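Local atomic coordinates of glycosylation Associate Protein 2 (Streptococcus agalactiae serotype V, PDB entry 6OYC), a protein that probably takes part, as a complex with its partner Gap proteins, in glycosylation and accessory Sec export of a serine-rich adhesin. Residues Arg330-Gly339 with Phe413-Asn423. Sequence-based numbering, arbitrary orientation.
Sequences RLQGGAFYIG and FATSLDIQLLN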
ATOM      1  N   ARG B 330      -3.452  -0.870  -9.018  1.00 30.21           N
ATOM      2  CA  ARG B 330      -3.480  -1.213 -10.434  1.00 32.00           C
ATOM      3  C   ARG B 330      -4.413  -0.286 -11.215  1.00 33.84           C
ATOM      4  O   ARG B 330      -5.254   0.419 -10.649  1.00 35.68           O
ATOM      5  CB  ARG B 330      -3.905  -2.674 -10.617  1.00 33.16           C
ATOM      6  CG  ARG B 330      -2.934  -3.675  -9.969  1.00 34.62           C
ATOM      7  CD  ARG B 330      -3.515  -5.086  -9.907  1.00 33.93           C
ATOM      8  NE  ARG B 330      -4.748  -5.121  -9.119  1.00 35.96           N
ATOM      9  CZ  ARG B 330      -5.656  -6.094  -9.175  1.00 36.67           C
ATOM     10  NH1 ARG B 330      -5.477  -7.137  -9.976  1.00 33.65           N
ATOM     11  NH2 ARG B 330      -6.747  -6.026  -8.423  1.00 35.39           N
ATOM     12  N   LEU B 331      -4.231  -0.284 -12.534  1.00 33.45           N
ATOM     13  CA  LEU B 331      -5.124   0.385 -13.497  1.00 33.02           C
ATOM     14  C   LEU B 331      -5.138   1.889 -13.204  1.00 36.04           C
ATOM     15  O   LEU B 331      -4.072   2.477 -12.967  1.00 33.04           O
ATOM     16  CB  LEU B 331      -6.473  -0.265 -13.462  1.00 35.14           C
ATOM     17  CG  LEU B 331      -6.551  -1.694 -13.976  1.00 37.82           C
ATOM     18  CD1 LEU B 331      -8.001  -2.058 -14.288  1.00 38.36           C
ATOM     19  CD2 LEU B 331      -5.661  -1.888 -15.198  1.00 38.03           C
ATOM     20  N   GLN B 332      -6.312   2.535 -13.217  1.00 36.40           N
ATOM     21  CA  GLN B 332      -6.387   3.957 -12.884  1.00 36.29           C
ATOM     22  C   GLN B 332      -6.290   4.194 -11.376  1.00 36.39           C
ATOM     23  O   GLN B 332      -5.425   4.942 -10.910  1.00 33.75           O
ATOM     24  CB  GLN B 332      -7.679   4.582 -13.430  1.00 36.94           C
ATOM     25  CG  GLN B 332      -7.647   6.120 -13.339  1.00 43.10           C
ATOM     26  CD  GLN B 332      -9.004   6.790 -13.580  1.00 53.46           C
ATOM     27  OE1 GLN B 332      -9.994   6.137 -13.910  1.00 53.61           O
ATOM     28  NE2 GLN B 332      -9.043   8.108 -13.421  1.00 58.45           N
ATOM     29  N   GLY B 333      -7.193   3.598 -10.601  1.00 37.65           N
ATOM     30  CA  GLY B 333      -7.210   3.860  -9.174  1.00 35.69           C
ATOM     31  C   GLY B 333      -7.550   2.636  -8.340  1.00 37.82           C
ATOM     32  O   GLY B 333      -8.054   2.761  -7.220  1.00 37.24           O
ATOM     33  N   GLY B 334      -7.280   1.457  -8.883  1.00 35.31           N
ATOM     34  CA  GLY B 334      -7.574   0.210  -8.201  1.00 33.57           C
ATOM     35  C   GLY B 334      -8.404  -0.676  -9.106  1.00 36.39           C
ATOM     36  O   GLY B 334      -9.086  -0.207 -10.021  1.00 39.31           O
ATOM     37  N   ALA B 335      -8.334  -1.989  -8.861  1.00 34.81           N
ATOM     38  CA  ALA B 335      -9.098  -2.956  -9.633  1.00 34.30           C
ATOM     39  C   ALA B 335      -9.835  -3.929  -8.711  1.00 37.61           C
ATOM     40  O   ALA B 335      -9.982  -5.121  -9.022  1.00 35.49           O
ATOM     41  CB  ALA B 335      -8.198  -3.701 -10.623  1.00 31.70           C
ATOM     42  N   PHE B 336     -10.289  -3.437  -7.555  1.00 38.22           N
ATOM     43  CA  PHE B 336     -11.259  -4.151  -6.728  1.00 38.76           C
ATOM     44  C   PHE B 336     -10.698  -5.463  -6.163  1.00 41.15           C
ATOM     45  O   PHE B 336     -11.439  -6.423  -5.944  1.00 44.90           O
ATOM     46  CB  PHE B 336     -12.552  -4.401  -7.522  1.00 42.23           C
ATOM     47  CG  PHE B 336     -13.394  -3.161  -7.696  1.00 41.69           C
ATOM     48  CD1 PHE B 336     -12.971  -2.131  -8.504  1.00 40.65           C
ATOM     49  CD2 PHE B 336     -14.589  -3.012  -7.010  1.00 42.74           C
ATOM     50  CE1 PHE B 336     -13.729  -0.972  -8.634  1.00 42.33           C
ATOM     51  CE2 PHE B 336     -15.352  -1.871  -7.141  1.00 42.15           C
ATOM     52  CZ  PHE B 336     -14.920  -0.847  -7.958  1.00 42.47           C
ATOM     53  N   TYR B 337      -9.386  -5.518  -5.926  1.00 36.75           N
ATOM     54  CA  TYR B 337      -8.721  -6.610  -5.204  1.00 37.78           C
ATOM     55  C   TYR B 337      -8.939  -7.974  -5.840  1.00 35.97           C
ATOM     56  O   TYR B 337      -8.742  -9.001  -5.186  1.00 39.84           O
ATOM     57  CB  TYR B 337      -9.143  -6.625  -3.725  1.00 33.21           C
ATOM     58  CG  TYR B 337      -8.897  -5.281  -3.098  1.00 35.61           C
ATOM     59  CD1 TYR B 337      -7.654  -4.955  -2.576  1.00 34.99           C
ATOM     60  CD2 TYR B 337      -9.884  -4.293  -3.104  1.00 35.46           C
ATOM     61  CE1 TYR B 337      -7.410  -3.690  -2.025  1.00 34.60           C
ATOM     62  CE2 TYR B 337      -9.648  -3.041  -2.543  1.00 35.21           C
ATOM     63  CZ  TYR B 337      -8.413  -2.743  -2.015  1.00 31.33           C
ATOM     64  OH  TYR B 337      -8.176  -1.489  -1.475  1.00 35.07           O
ATOM     65  N   ILE B 338      -9.306  -8.024  -7.116  1.00 38.95           N
ATOM     66  CA  ILE B 338      -9.450  -9.303  -7.796  1.00 41.14           C
ATOM     67  C   ILE B 338      -8.436  -9.392  -8.924  1.00 40.09           C
ATOM     68  O   ILE B 338      -7.883  -8.391  -9.387  1.00 40.91           O
ATOM     69  CB  ILE B 338     -10.881  -9.535  -8.318  1.00 44.32           C
ATOM     70  CG1 ILE B 338     -11.338  -8.370  -9.182  1.00 41.86           C
ATOM     71  CG2 ILE B 338     -11.846  -9.720  -7.139  1.00 44.07           C
ATOM     72  CD1 ILE B 338     -12.599  -8.670  -9.949  1.00 47.49           C
ATOM     73  N   GLY B 339      -8.182 -10.619  -9.351  1.00 40.36           N
ATOM     74  CA  GLY B 339      -7.194 -10.878 -10.374  1.00 41.96           C
ATOM     75  C   GLY B 339      -6.864 -12.351 -10.404  1.00 43.88           C
ATOM     76  O   GLY B 339      -7.763 -13.180 -10.260  1.00 48.18           O
ATOM     77  N   PHE B 413     -18.357   5.783 -14.352  1.00 68.54           N
ATOM     78  CA  PHE B 413     -17.167   5.208 -13.732  1.00 59.53           C
ATOM     79  C   PHE B 413     -16.456   4.376 -14.800  1.00 53.22           C
ATOM     80  O   PHE B 413     -16.456   3.136 -14.744  1.00 51.40           O
ATOM     81  CB  PHE B 413     -17.547   4.369 -12.501  1.00 56.28           C
ATOM     82  CG  PHE B 413     -16.377   3.946 -11.666  1.00 52.73           C
ATOM     83  CD1 PHE B 413     -15.567   4.887 -11.054  1.00 50.26           C
ATOM     84  CD2 PHE B 413     -16.094   2.602 -11.484  1.00 50.91           C
ATOM     85  CE1 PHE B 413     -14.491   4.500 -10.285  1.00 46.88           C
ATOM     86  CE2 PHE B 413     -15.019   2.205 -10.712  1.00 44.61           C
ATOM     87  CZ  PHE B 413     -14.218   3.156 -10.110  1.00 45.66           C
ATOM     88  N   ALA B 414     -15.844   5.071 -15.767  1.00 48.39           N
ATOM     89  CA  ALA B 414     -15.467   4.435 -17.027  1.00 47.17           C
ATOM     90  C   ALA B 414     -14.410   3.344 -16.840  1.00 46.66           C
ATOM     91  O   ALA B 414     -14.419   2.340 -17.564  1.00 45.20           O
ATOM     92  CB  ALA B 414     -14.996   5.500 -18.012  1.00 45.28           C
ATOM     93  N   THR B 415     -13.508   3.503 -15.859  1.00 43.70           N
ATOM     94  CA  THR B 415     -12.466   2.506 -15.586  1.00 40.96           C
ATOM     95  C   THR B 415     -13.015   1.103 -15.324  1.00 41.67           C
ATOM     96  O   THR B 415     -12.253   0.130 -15.330  1.00 40.93           O
ATOM     97  CB  THR B 415     -11.613   2.928 -14.385  1.00 44.84           C
ATOM     98  OG1 THR B 415     -10.561   1.970 -14.166  1.00 37.78           O
ATOM     99  CG2 THR B 415     -12.477   3.018 -13.117  1.00 44.64           C
ATOM    100  N   SER B 416     -14.320   0.974 -15.069  1.00 42.81           N
ATOM    101  CA  SER B 416     -14.889  -0.353 -14.855  1.00 41.09           C
ATOM    102  C   SER B 416     -14.754  -1.212 -16.103  1.00 43.22           C
ATOM    103  O   SER B 416     -14.673  -2.446 -16.008  1.00 42.88           O
ATOM    104  CB  SER B 416     -16.361  -0.251 -14.439  1.00 47.78           C
ATOM    105  OG  SER B 416     -17.172   0.356 -15.438  1.00 46.17           O
ATOM    106  N   LEU B 417     -14.727  -0.582 -17.280  1.00 43.54           N
ATOM    107  CA  LEU B 417     -14.507  -1.330 -18.515  1.00 42.76           C
ATOM    108  C   LEU B 417     -13.131  -1.975 -18.519  1.00 43.32           C
ATOM    109  O   LEU B 417     -12.977  -3.135 -18.919  1.00 44.76           O
ATOM    110  CB  LEU B 417     -14.677  -0.405 -19.724  1.00 45.18           C
ATOM    111  CG  LEU B 417     -16.010   0.349 -19.790  1.00 46.68           C
ATOM    112  CD1 LEU B 417     -16.206   1.029 -21.131  1.00 44.24           C
ATOM    113  CD2 LEU B 417     -17.170  -0.601 -19.500  1.00 44.75           C
ATOM    114  N   ASP B 418     -12.116  -1.243 -18.060  1.00 44.18           N
ATOM    115  CA  ASP B 418     -10.787  -1.836 -17.943  1.00 42.93           C
ATOM    116  C   ASP B 418     -10.757  -2.928 -16.888  1.00 41.04           C
ATOM    117  O   ASP B 418     -10.059  -3.935 -17.056  1.00 42.27           O
ATOM    118  CB  ASP B 418      -9.769  -0.749 -17.629  1.00 39.12           C
ATOM    119  CG  ASP B 418      -9.638   0.252 -18.762  1.00 47.23           C
ATOM    120  OD1 ASP B 418      -9.495  -0.182 -19.940  1.00 45.36           O
ATOM    121  OD2 ASP B 418      -9.697   1.470 -18.476  1.00 48.00           O
ATOM    122  N   ILE B 419     -11.532  -2.769 -15.818  1.00 42.70           N
ATOM    123  CA  ILE B 419     -11.602  -3.814 -14.804  1.00 41.90           C
ATOM    124  C   ILE B 419     -12.236  -5.080 -15.374  1.00 44.78           C
ATOM    125  O   ILE B 419     -11.787  -6.194 -15.080  1.00 45.39           O
ATOM    126  CB  ILE B 419     -12.347  -3.291 -13.570  1.00 41.51           C
ATOM    127  CG1 ILE B 419     -11.611  -2.061 -13.024  1.00 41.49           C
ATOM    128  CG2 ILE B 419     -12.444  -4.375 -12.511  1.00 41.90           C
ATOM    129  CD1 ILE B 419     -12.299  -1.382 -11.840  1.00 40.28           C
ATOM    130  N   GLN B 420     -13.274  -4.940 -16.212  1.00 41.94           N
ATOM    131  CA  GLN B 420     -13.833  -6.125 -16.859  1.00 45.55           C
ATOM    132  C   GLN B 420     -12.844  -6.734 -17.843  1.00 48.03           C
ATOM    133  O   GLN B 420     -12.731  -7.967 -17.937  1.00 46.87           O
ATOM    134  CB  GLN B 420     -15.147  -5.808 -17.581  1.00 44.90           C
ATOM    135  CG  GLN B 420     -15.758  -7.077 -18.209  1.00 44.83           C
ATOM    136  CD  GLN B 420     -17.214  -6.930 -18.616  1.00 49.62           C
ATOM    137  OE1 GLN B 420     -18.022  -6.323 -17.903  1.00 47.86           O
ATOM    138  NE2 GLN B 420     -17.555  -7.486 -19.780  1.00 51.41           N
ATOM    139  N   LEU B 421     -12.140  -5.892 -18.606  1.00 43.04           N
ATOM    140  CA  LEU B 421     -11.064  -6.399 -19.450  1.00 48.24           C
ATOM    141  C   LEU B 421     -10.045  -7.174 -18.632  1.00 45.81           C
ATOM    142  O   LEU B 421      -9.666  -8.296 -18.990  1.00 43.84           O
ATOM    143  CB  LEU B 421     -10.374  -5.257 -20.187  1.00 47.29           C
ATOM    144  CG  LEU B 421     -11.017  -4.875 -21.513  1.00 50.23           C
ATOM    145  CD1 LEU B 421     -10.209  -3.763 -22.172  1.00 49.31           C
ATOM    146  CD2 LEU B 421     -11.148  -6.105 -22.415  1.00 49.10           C
ATOM    147  N   LEU B 422      -9.586  -6.591 -17.523  1.00 44.41           N
ATOM    148  CA  LEU B 422      -8.615  -7.296 -16.699  1.00 45.44           C
ATOM    149  C   LEU B 422      -9.100  -8.706 -16.380  1.00 46.96           C
ATOM    150  O   LEU B 422      -8.321  -9.663 -16.447  1.00 49.52           O
ATOM    151  CB  LEU B 422      -8.332  -6.502 -15.417  1.00 42.35           C
ATOM    152  CG  LEU B 422      -7.164  -6.893 -14.499  1.00 45.61           C
ATOM    153  CD1 LEU B 422      -6.750  -5.727 -13.587  1.00 42.25           C
ATOM    154  CD2 LEU B 422      -7.488  -8.099 -13.640  1.00 46.19           C
ATOM    155  N   ASN B 423     -10.388  -8.863 -16.065  1.00 47.39           N
ATOM    156  CA  ASN B 423     -10.884 -10.120 -15.509  1.00 48.83           C
ATOM    157  C   ASN B 423     -11.553 -11.025 -16.528  1.00 50.72           C
ATOM    158  O   ASN B 423     -11.503 -12.250 -16.371  1.00 44.78           O
ATOM    159  CB  ASN B 423     -11.867  -9.852 -14.368  1.00 47.03           C
ATOM    160  CG  ASN B 423     -11.163  -9.496 -13.061  1.00 59.85           C
ATOM    161  OD1 ASN B 423     -11.048  -8.313 -12.715  1.00 60.20           O
ATOM    162  ND2 ASN B 423     -10.686 -10.519 -12.324  1.00 57.56           N
TER
HETATM  163  O   HOH W   1     -12.916   5.975 -14.513  1.00 46.72           O
HETATM  164  O   HOH W   2      -8.922   1.792 -11.989  1.00 35.38           O
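The irregular loop Arg330-Gly339 runs along the first turns of the helix that holds Ser416-Asn423, and the CA atoms of Ala335 and Ile419 are the nearest pair, 5.8 Å apart. Leu331 CD1 packs on the helix against Asp418 CB, Ile419 CG1 and Leu422 CD1, 3.8 Å from Ile419 CG1. With CG anti to the backbone N (chi1 -169°), Leu422 brings CD1 against Ala335 CB, at 3.9 Å, and over one face of the Arg330 guanidinium. Arg330 turns both NH1 and NH2 end-on to Ile338 O, and the acceptor lies in the guanidinium plane. NH2 also forms a salt bridge with Asp328. These bonds, with the Ala335 methyl over a guanidinium face, hold the group's rotation and tie the start of the loop to the last residue of the type I' turn Ala335-Ile338. The loop follows strand 323-327 and leads into helix 341-358 of the C-terminal part, a mostly parallel sheet flanked by helices, consistent with the alpha/beta-hydrolase clan. Phe336 lies near a possible Ser-His-Asp triad, Ser371, His491 and Asp461, without touching it. Ile419 CD1 approaches the Phe336 ring obliquely, 3.5 Å from Phe336 CD1. Phe336 CE1 and Phe413 CE2 meet edge to edge at 4.0 Å. Leu398 of helix 398-403 touches both Phe336 and Ile419. Near Gln332 and Thr415, two waters bridge the segments. One donates to Gln332 OE1 and accepts from Thr415 N; its oxygen is 2.9 Å from Thr415 N. The second accepts from Gly333 N, donates to Gly334 O and hydrogen-bonds Thr415 OG1; its oxygen is 2.7 Å from Thr415 OG1.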